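Local coordinates for malate synthase (Haloferax volcanii, PDB 3OYZ), which catalyses the magnesium-dependent Claisen condensation of acetyl-CoA with glyoxylate and the hydrolysis of the malyl-CoA formed, giving malate and CoA in the glyoxylate cycle, at residues D192-M197 against E205-P210; T106-G111 against H142-D147; G39-D44 against Q263-N268. One frame throughout, in Å; residues are numbered along the deposited sequence. Where two conformers were deposited one is given.

Contact 1: residues D192-M197 against E205-P210; sequences DYTKDM and ELPAWP. With MG (magnesium ion), chain D; K (potassium ion), chain F; PYR (pyruvic acid), chain C.
Tyr-193 turns its ring edge onto the indole face of Trp-209 in a T-shaped (edge-to-face) stack, planes 84° apart and the two six-membered rings 4.8 Å between centroids. Its CE2 stands over the centre of the indole, 3.5 Å from Trp-209 CD2; CG anti to the backbone N (chi1 -178°) starts the ring in that direction. Pro-207 CB lies over the opposite indole face, toward its rim. Further apolar packing comes from Met-197, bent at chi2 and chi3, whose CB is 3.6 Å from Trp-209 CH2 and whose CE is 3.7 Å from Trp-209 CZ3. The polar contact is a nearly straight hydrogen bond, Trp-209 NE1 to Thr-194 OG1 at 3.2 Å, with the hydroxyl in the indole plane; the same OG1 also bonds Glu-190 O. An alanine in place of Trp-209 would probably leave a gap beside Tyr-193 and Met-197 and deprive Thr-194 OG1 of its N-H donor. Metals are bound at Asp-192 and at Met-197: Asp-192 OD2 binds magnesium at 1.9 Å, alongside pyruvate and Glu-158, while Met-197 O binds potassium at 2.7 Å with Ser-217, Ser-221 and Gly-252 of a neighbouring subunit. Trp-209, the N-cap of helix 210-223, thus packs the loop before that helix onto helix 190-197, which follows barrel strand 183-188 and is touched by helix 389-395.

Contact 2: residues T106-G111 against H142-D147; sequences TDPERG and HEHGLD
The imidazole of His-144 lies with one face against the backbone of Asp-107 and the ring of Pro-108, and its edge meets Thr-106. Asp-107 CA makes a CH-pi contact 3.7 Å from the ring centroid, only 16° off the normal. Pro-108 CD adds a second CH-pi contact over the face, 4.2 Å from the same centroid. In the ring plane, Thr-106 OG1 comes within 3.0 Å of His-144 CD2, the two side chains crossing at about a right angle. That hydroxyl is hydrogen-bonded to Met-102 O, and His-144 NE2 to Leu-103 O, both near the end of helix 92-105. Leu-146 CD1 approaches Thr-106 CB more loosely, at 4.3 Å, and both side chains also rest on Val-113. Asp-107 OD1 accepts from Glu-109 N at 3.2 Å, the N-H coming from above the carboxylate plane, an Asx turn at the start of the 3-10 segment 108-110. The contact joins the loop after helix 92-105 to the exit of helix 127-143 at the surface of the barrel. No hydrogen bond links the two segments: they meet through CH-pi and van der Waals contacts, and the bond from NE2 to Leu-103 probably limits rotation of the imidazole.

Contact 3: residues G39-D44 against Q263-N268; sequences GMQAPD and QVVEAN
The backbone of residues 39-44, a short 3-10 turn followed by extended Ala-42 and Pro-43, comes up against one side of helical residues 263-268, with Gln-41 CA 5.1 Å from Val-265 CA. Asn-268 carries the polar part: its ND2 donates to Met-40 O at 2.9 Å and to Ala-42 O at 3.0 Å. The first bond is nearly straight (168°) and the second more bent (144°); in each the nitrogen stands above the carbonyl plane, while both acceptors lie close to the amide plane. Met-40 O also receives a CA-H...O contact from Val-265 CA at 3.6 Å. Val-264 CG1, anti to the backbone N (chi1 176°), reaches Gln-41 O at 3.3 Å and rests on Pro-43 CB at 4.1 Å. Val-265 CG2 and Gln-41 CG touch where their side chains run side by side in the same direction, and Met-40 SD packs on Asn-268 CB. Asn-268 OD1 is taken up by Thr-13 of the first barrel strand, and Asp-44 by salt bridges to Arg-8 and Arg-12 of the same chain and to Arg-409 of a neighbouring subunit. The contact brings the loop leading into strand 45-49 against the helix following the last barrel strand, 255-258. Three bonds fix the rotation of a buried amide that grips two loop carbonyls; Ala-42 O has a second donor in that same Arg-409.

Overall arrangement
The three contacts lie at separate places on the eight-stranded parallel TIM barrel. Contact 3 joins residues far apart in sequence, near the chain's first and last barrel strands; contacts 2 and 1 follow one another in the sequence between its segments. Contact 2 lies at the surface beyond helices 92-105 and 127-143, on the other side of the chain's centre from contact 1, about 38 Å away between centres. Contact 3 is about 25 Å from contact 1 and about 30 Å from contact 2, again between centres, and none touches another. Contact 1 holds a magnesium ligand of the active site, contact 3 lies near the acetyl-CoA, and both meet neighbouring subunits, whereas contact 2 is remote from the annotated sites.

Contact 1: residues D192-M197 against E205-P210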
loop_
_atom_site.group_PDB
_atom_site.type_symbol
_atom_site.label_atom_id
_atom_site.label_comp_id
_atom_site.label_asym_id
_atom_site.label_seq_id
_atom_site.Cartn_x
_atom_site.Cartn_y
_atom_site.Cartn_z
ATOM N N ASP A 192 4.026 -9.528 16.141
ATOM C CA ASP A 192 3.760 -10.817 15.512
ATOM C C ASP A 192 3.601 -10.690 13.982
ATOM O O ASP A 192 3.947 -11.623 13.242
ATOM C CB ASP A 192 2.486 -11.387 16.103
ATOM C CG ASP A 192 2.740 -12.125 17.438
ATOM O OD1 ASP A 192 3.719 -12.892 17.415
ATOM O OD2 ASP A 192 2.023 -11.853 18.437
ATOM N N TYR A 193 3.212 -9.513 13.499
ATOM C CA TYR A 193 3.101 -9.354 12.054
ATOM C C TYR A 193 4.470 -9.371 11.418
ATOM O O TYR A 193 4.688 -10.023 10.400
ATOM C CB TYR A 193 2.416 -8.012 11.789
ATOM C CG TYR A 193 2.186 -7.709 10.313
ATOM C CD1 TYR A 193 1.096 -8.266 9.648
ATOM C CD2 TYR A 193 3.028 -6.832 9.621
ATOM C CE1 TYR A 193 0.861 -7.951 8.259
ATOM C CE2 TYR A 193 2.798 -6.517 8.291
ATOM C CZ TYR A 193 1.691 -7.030 7.634
ATOM O OH TYR A 193 1.584 -6.667 6.296
ATOM N N THR A 194 5.440 -8.692 12.031
ATOM C CA THR A 194 6.847 -8.741 11.586
ATOM C C THR A 194 7.365 -10.135 11.452
ATOM O O THR A 194 8.031 -10.456 10.448
ATOM C CB THR A 194 7.761 -8.000 12.585
ATOM O OG1 THR A 194 7.373 -6.640 12.498
ATOM C CG2 THR A 194 9.304 -8.075 12.211
ATOM N N LYS A 195 7.032 -10.950 12.459
ATOM C CA LYS A 195 7.311 -12.382 12.495
ATOM C C LYS A 195 6.701 -13.113 11.286
ATOM O O LYS A 195 7.336 -13.829 10.519
ATOM C CB LYS A 195 6.753 -12.940 13.820
ATOM C CG LYS A 195 6.606 -14.475 13.923
ATOM C CD LYS A 195 6.020 -14.988 15.246
ATOM C CE LYS A 195 4.522 -14.828 15.486
ATOM N NZ LYS A 195 3.738 -14.966 14.230
ATOM N N ASP A 196 5.394 -12.920 11.135
ATOM C CA ASP A 196 4.645 -13.624 10.089
ATOM C C ASP A 196 5.139 -13.221 8.716
ATOM O O ASP A 196 5.199 -14.050 7.823
ATOM C CB ASP A 196 3.122 -13.377 10.305
ATOM C CG ASP A 196 2.255 -14.177 9.269
ATOM O OD1 ASP A 196 2.156 -15.402 9.444
ATOM O OD2 ASP A 196 1.717 -13.639 8.264
ATOM N N MET A 197 5.501 -11.948 8.522
ATOM C CA MET A 197 5.999 -11.430 7.263
ATOM C C MET A 197 7.491 -11.783 7.077
ATOM O O MET A 197 7.998 -11.621 5.930
ATOM C CB MET A 197 5.763 -9.896 7.161
ATOM C CG MET A 197 4.204 -9.500 7.219
ATOM S SD MET A 197 3.554 -9.901 5.516
ATOM C CE MET A 197 4.068 -8.382 4.697
ATOM N N GLU A 205 14.726 -3.286 15.639
ATOM C CA GLU A 205 13.500 -2.531 15.927
ATOM C C GLU A 205 12.413 -2.901 14.862
ATOM O O GLU A 205 12.754 -3.360 13.749
ATOM C CB GLU A 205 13.734 -1.017 15.862
ATOM C CG GLU A 205 14.570 -0.370 17.010
ATOM C CD GLU A 205 14.289 -0.837 18.467
ATOM O OE1 GLU A 205 13.174 -0.672 19.023
ATOM O OE2 GLU A 205 15.225 -1.368 19.115
ATOM N N LEU A 206 11.149 -2.677 15.211
ATOM C CA LEU A 206 10.033 -2.955 14.304
ATOM C C LEU A 206 10.111 -2.124 13.034
ATOM O O LEU A 206 10.353 -0.912 13.086
ATOM C CB LEU A 206 8.722 -2.614 15.006
ATOM C CG LEU A 206 8.350 -3.495 16.176
ATOM C CD1 LEU A 206 6.984 -2.954 16.661
ATOM C CD2 LEU A 206 8.196 -4.961 15.800
ATOM N N PRO A 207 9.913 -2.750 11.850
ATOM C CA PRO A 207 9.633 -1.906 10.696
ATOM C C PRO A 207 8.373 -1.023 10.953
ATOM O O PRO A 207 7.501 -1.317 11.759
ATOM C CB PRO A 207 9.272 -2.927 9.573
ATOM C CG PRO A 207 9.694 -4.229 10.072
ATOM C CD PRO A 207 9.733 -4.187 11.604
ATOM N N ALA A 208 8.204 0.030 10.179
ATOM C CA ALA A 208 7.079 0.947 10.322
ATOM C C ALA A 208 5.745 0.483 9.687
ATOM O O ALA A 208 4.662 0.962 10.088
ATOM C CB ALA A 208 7.538 2.315 9.782
ATOM N N TRP A 209 5.821 -0.451 8.731
ATOM C CA TRP A 209 4.635 -1.027 8.002
ATOM C C TRP A 209 3.543 -0.010 7.683
ATOM O O TRP A 209 2.375 -0.186 8.054
ATOM C CB TRP A 209 4.019 -2.110 8.891
ATOM C CG TRP A 209 4.933 -3.241 9.216
ATOM C CD1 TRP A 209 5.378 -3.646 10.439
ATOM C CD2 TRP A 209 5.403 -4.196 8.257
ATOM N NE1 TRP A 209 6.105 -4.787 10.287
ATOM C CE2 TRP A 209 6.135 -5.157 8.960
ATOM C CE3 TRP A 209 5.218 -4.343 6.872
ATOM C CZ2 TRP A 209 6.763 -6.245 8.317
ATOM C CZ3 TRP A 209 5.795 -5.450 6.234
ATOM C CH2 TRP A 209 6.585 -6.373 6.961
ATOM N N PRO A 210 3.888 1.030 6.912
ATOM C CA PRO A 210 2.837 2.013 6.589
ATOM C C PRO A 210 1.654 1.412 5.874
ATOM O O PRO A 210 0.520 1.811 6.118
ATOM C CB PRO A 210 3.525 3.020 5.622
ATOM C CG PRO A 210 4.840 2.382 5.227
ATOM C CD PRO A 210 5.172 1.256 6.206
HETATM MG MG MG D . 0.837 -10.435 18.833
HETATM K K K F . 7.133 -12.269 3.457
HETATM C C PYR C . 1.782 -7.867 18.535
HETATM O O PYR C . 1.965 -9.061 18.117
HETATM O OXT PYR C . 2.323 -6.840 17.983
HETATM C CA PYR C . 0.838 -7.698 19.548
HETATM O O3 PYR C . 0.191 -8.727 20.018
HETATM C CB PYR C . 0.505 -6.337 20.035
HETATM O O HOH W 1 1.691 -10.693 21.027
HETATM O O HOH W 2 -0.698 -11.405 19.662
#

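Contact 2: residues T106-G111 against H142-D147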
loop_
_atom_site.group_PDB
_atom_site.type_symbol
_atom_site.label_atom_id
_atom_site.label_comp_id
_atom_site.label_asym_id
_atom_site.label_seq_id
_atom_site.Cartn_x
_atom_site.Cartn_y
_atom_site.Cartn_z
ATOM N N THR A 106 -17.396 -14.913 31.745
ATOM C CA THR A 106 -18.703 -14.251 31.625
ATOM C C THR A 106 -19.788 -14.919 32.460
ATOM O O THR A 106 -20.963 -14.587 32.350
ATOM C CB THR A 106 -19.215 -14.293 30.138
ATOM O OG1 THR A 106 -19.002 -15.637 29.694
ATOM C CG2 THR A 106 -18.316 -13.415 29.251
ATOM N N ASP A 107 -19.449 -15.920 33.248
ATOM C CA ASP A 107 -20.473 -16.517 34.134
ATOM C C ASP A 107 -21.082 -15.371 34.957
ATOM O O ASP A 107 -20.340 -14.729 35.676
ATOM C CB ASP A 107 -19.763 -17.511 35.055
ATOM C CG ASP A 107 -20.698 -18.226 36.030
ATOM O OD1 ASP A 107 -21.891 -17.855 36.184
ATOM O OD2 ASP A 107 -20.176 -19.196 36.619
ATOM N N PRO A 108 -22.382 -15.069 34.836
ATOM C CA PRO A 108 -23.026 -13.893 35.414
ATOM C C PRO A 108 -23.100 -13.968 36.972
ATOM O O PRO A 108 -23.131 -12.939 37.643
ATOM C CB PRO A 108 -24.456 -13.979 34.860
ATOM C CG PRO A 108 -24.331 -14.831 33.654
ATOM C CD PRO A 108 -23.375 -15.900 34.134
ATOM N N GLU A 109 -23.063 -15.189 37.501
ATOM C CA GLU A 109 -22.938 -15.426 38.935
ATOM C C GLU A 109 -21.648 -14.816 39.481
ATOM O O GLU A 109 -21.594 -14.488 40.667
ATOM C CB GLU A 109 -23.012 -16.932 39.259
ATOM C CG GLU A 109 -24.473 -17.374 39.288
ATOM C CD GLU A 109 -24.630 -18.778 39.806
ATOM O OE1 GLU A 109 -24.939 -18.908 41.015
ATOM O OE2 GLU A 109 -24.404 -19.737 39.029
ATOM N N ARG A 110 -20.620 -14.626 38.651
ATOM C CA ARG A 110 -19.346 -14.121 39.193
ATOM C C ARG A 110 -19.164 -12.614 39.232
ATOM O O ARG A 110 -18.171 -12.126 39.762
ATOM C CB ARG A 110 -18.134 -14.880 38.649
ATOM C CG ARG A 110 -18.356 -16.333 39.031
ATOM C CD ARG A 110 -17.494 -17.361 38.323
ATOM N NE ARG A 110 -16.051 -17.236 38.535
ATOM C CZ ARG A 110 -15.455 -16.861 39.665
ATOM N NH1 ARG A 110 -16.156 -16.557 40.760
ATOM N NH2 ARG A 110 -14.126 -16.810 39.691
ATOM N N GLY A 111 -20.133 -11.888 38.690
ATOM C CA GLY A 111 -20.145 -10.447 38.716
ATOM C C GLY A 111 -19.151 -9.681 37.855
ATOM O O GLY A 111 -19.087 -8.450 37.954
ATOM N N HIS A 142 -25.206 -17.283 24.552
ATOM C CA HIS A 142 -26.372 -18.130 24.767
ATOM C C HIS A 142 -26.214 -18.962 26.059
ATOM O O HIS A 142 -27.182 -19.132 26.784
ATOM C CB HIS A 142 -26.655 -19.036 23.563
ATOM C CG HIS A 142 -27.372 -18.314 22.453
ATOM N ND1 HIS A 142 -28.732 -18.403 22.262
ATOM C CD2 HIS A 142 -26.932 -17.378 21.574
ATOM C CE1 HIS A 142 -29.087 -17.624 21.251
ATOM N NE2 HIS A 142 -28.010 -16.980 20.826
ATOM N N GLU A 143 -25.036 -19.469 26.350
ATOM C CA GLU A 143 -24.813 -20.318 27.512
ATOM C C GLU A 143 -25.078 -19.481 28.789
ATOM O O GLU A 143 -25.481 -20.047 29.799
ATOM C CB GLU A 143 -23.396 -20.888 27.577
ATOM C CG GLU A 143 -23.197 -22.035 26.598
ATOM C CD GLU A 143 -24.190 -23.182 26.844
ATOM O OE1 GLU A 143 -24.220 -23.633 28.018
ATOM O OE2 GLU A 143 -24.941 -23.612 25.922
ATOM N N HIS A 144 -24.975 -18.156 28.749
ATOM C CA HIS A 144 -24.931 -17.390 30.000
ATOM C C HIS A 144 -26.075 -16.396 29.994
ATOM O O HIS A 144 -26.052 -15.454 30.773
ATOM C CB HIS A 144 -23.596 -16.661 30.192
ATOM C CG HIS A 144 -22.513 -17.550 30.702
ATOM N ND1 HIS A 144 -22.783 -18.643 31.494
ATOM C CD2 HIS A 144 -21.165 -17.519 30.567
ATOM C CE1 HIS A 144 -21.661 -19.280 31.781
ATOM N NE2 HIS A 144 -20.662 -18.607 31.247
ATOM N N GLY A 145 -27.045 -16.618 29.116
ATOM C CA GLY A 145 -28.160 -15.720 28.879
ATOM C C GLY A 145 -27.865 -14.254 28.645
ATOM O O GLY A 145 -28.666 -13.388 29.018
ATOM N N LEU A 146 -26.738 -13.945 28.008
ATOM C CA LEU A 146 -26.515 -12.571 27.557
ATOM C C LEU A 146 -27.265 -12.273 26.275
ATOM O O LEU A 146 -27.600 -13.201 25.529
ATOM C CB LEU A 146 -25.020 -12.296 27.367
ATOM C CG LEU A 146 -24.205 -12.902 28.504
ATOM C CD1 LEU A 146 -22.752 -12.785 28.170
ATOM C CD2 LEU A 146 -24.468 -12.083 29.843
ATOM N N ASP A 147 -27.522 -11.005 25.967
ATOM C CA ASP A 147 -28.212 -10.755 24.708
ATOM C C ASP A 147 -27.274 -11.142 23.535
ATOM O O ASP A 147 -26.053 -10.943 23.600
ATOM C CB ASP A 147 -28.606 -9.291 24.572
ATOM C CG ASP A 147 -29.711 -8.873 25.541
ATOM O OD1 ASP A 147 -30.781 -9.525 25.661
ATOM O OD2 ASP A 147 -29.529 -7.777 26.110
#

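Contact 3: residues G39-D44 against Q263-N268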
loop_
_atom_site.group_PDB
_atom_site.type_symbol
_atom_site.label_atom_id
_atom_site.label_comp_id
_atom_site.label_asym_id
_atom_site.label_seq_id
_atom_site.Cartn_x
_atom_site.Cartn_y
_atom_site.Cartn_z
ATOM N N GLY A 39 -9.446 9.980 34.587
ATOM C CA GLY A 39 -9.115 11.131 33.747
ATOM C C GLY A 39 -8.169 10.780 32.586
ATOM O O GLY A 39 -8.321 9.768 31.898
ATOM N N MET A 40 -7.166 11.622 32.378
ATOM C CA MET A 40 -6.327 11.538 31.211
ATOM C C MET A 40 -5.418 10.356 31.385
ATOM O O MET A 40 -4.820 9.890 30.408
ATOM C CB MET A 40 -5.537 12.827 31.009
ATOM C CG MET A 40 -6.392 13.854 30.329
ATOM S SD MET A 40 -6.801 13.561 28.585
ATOM C CE MET A 40 -7.559 15.146 28.206
ATOM N N GLN A 41 -5.385 9.845 32.611
ATOM C CA GLN A 41 -4.542 8.710 32.906
ATOM C C GLN A 41 -5.250 7.408 32.519
ATOM O O GLN A 41 -4.612 6.362 32.554
ATOM C CB GLN A 41 -4.228 8.628 34.412
ATOM C CG GLN A 41 -2.949 9.371 34.850
ATOM C CD GLN A 41 -2.938 9.523 36.361
ATOM O OE1 GLN A 41 -3.408 10.540 36.830
ATOM N NE2 GLN A 41 -2.561 8.500 37.123
ATOM N N ALA A 42 -6.569 7.459 32.284
ATOM C CA ALA A 42 -7.324 6.209 32.070
ATOM C C ALA A 42 -7.581 6.010 30.565
ATOM O O ALA A 42 -7.889 6.966 29.876
ATOM C CB ALA A 42 -8.628 6.235 32.796
ATOM N N PRO A 43 -7.484 4.766 30.089
ATOM C CA PRO A 43 -7.584 4.559 28.617
ATOM C C PRO A 43 -9.018 4.524 28.129
ATOM O O PRO A 43 -9.904 4.133 28.886
ATOM C CB PRO A 43 -6.771 3.276 28.409
ATOM C CG PRO A 43 -7.044 2.465 29.665
ATOM C CD PRO A 43 -7.017 3.560 30.795
ATOM N N ASP A 44 -9.306 4.910 26.878
ATOM C CA ASP A 44 -10.644 4.646 26.324
ATOM C C ASP A 44 -10.982 3.149 26.348
ATOM O O ASP A 44 -12.118 2.742 26.576
ATOM C CB ASP A 44 -10.690 5.175 24.886
ATOM C CG ASP A 44 -10.711 6.664 24.838
ATOM O OD1 ASP A 44 -11.262 7.267 25.800
ATOM O OD2 ASP A 44 -10.186 7.234 23.854
ATOM N N GLN A 263 2.371 6.119 28.495
ATOM C CA GLN A 263 1.833 6.102 27.109
ATOM C C GLN A 263 0.340 6.422 27.050
ATOM O O GLN A 263 -0.109 7.204 26.198
ATOM C CB GLN A 263 2.223 4.829 26.355
ATOM C CG GLN A 263 3.690 4.793 25.954
ATOM C CD GLN A 263 4.000 3.580 25.056
ATOM O OE1 GLN A 263 3.261 2.618 25.111
ATOM N NE2 GLN A 263 5.108 3.568 24.342
ATOM N N VAL A 264 -0.421 5.946 28.028
ATOM C CA VAL A 264 -1.831 6.291 28.073
ATOM C C VAL A 264 -2.069 7.810 28.027
ATOM O O VAL A 264 -2.870 8.376 27.243
ATOM C CB VAL A 264 -2.530 5.644 29.287
ATOM C CG1 VAL A 264 -3.961 6.117 29.312
ATOM C CG2 VAL A 264 -2.587 4.153 29.104
ATOM N N VAL A 265 -1.326 8.514 28.889
ATOM C CA VAL A 265 -1.540 9.960 28.979
ATOM C C VAL A 265 -1.153 10.573 27.650
ATOM O O VAL A 265 -1.882 11.391 27.126
ATOM C CB VAL A 265 -0.689 10.650 30.103
ATOM C CG1 VAL A 265 -0.868 12.198 30.006
ATOM C CG2 VAL A 265 -1.112 10.127 31.491
ATOM N N GLU A 266 0.031 10.279 27.128
ATOM C CA GLU A 266 0.433 10.874 25.832
ATOM C C GLU A 266 -0.573 10.597 24.695
ATOM O O GLU A 266 -1.022 11.481 23.958
ATOM C CB GLU A 266 1.794 10.305 25.426
ATOM C CG GLU A 266 2.936 10.886 26.254
ATOM C CD GLU A 266 3.306 12.327 25.849
ATOM O OE1 GLU A 266 3.129 12.717 24.674
ATOM O OE2 GLU A 266 3.756 13.109 26.707
ATOM N N ALA A 267 -1.019 9.346 24.622
ATOM C CA ALA A 267 -1.875 8.958 23.508
ATOM C C ALA A 267 -3.271 9.523 23.718
ATOM O O ALA A 267 -3.985 9.750 22.753
ATOM C CB ALA A 267 -1.911 7.400 23.378
ATOM N N ASN A 268 -3.698 9.800 24.944
ATOM C CA ASN A 268 -5.000 10.489 25.168
ATOM C C ASN A 268 -5.031 11.945 24.733
ATOM O O ASN A 268 -6.080 12.494 24.335
ATOM C CB ASN A 268 -5.459 10.403 26.632
ATOM C CG ASN A 268 -6.291 9.182 26.928
ATOM O OD1 ASN A 268 -6.977 8.647 26.040
ATOM N ND2 ASN A 268 -6.202 8.693 28.172
#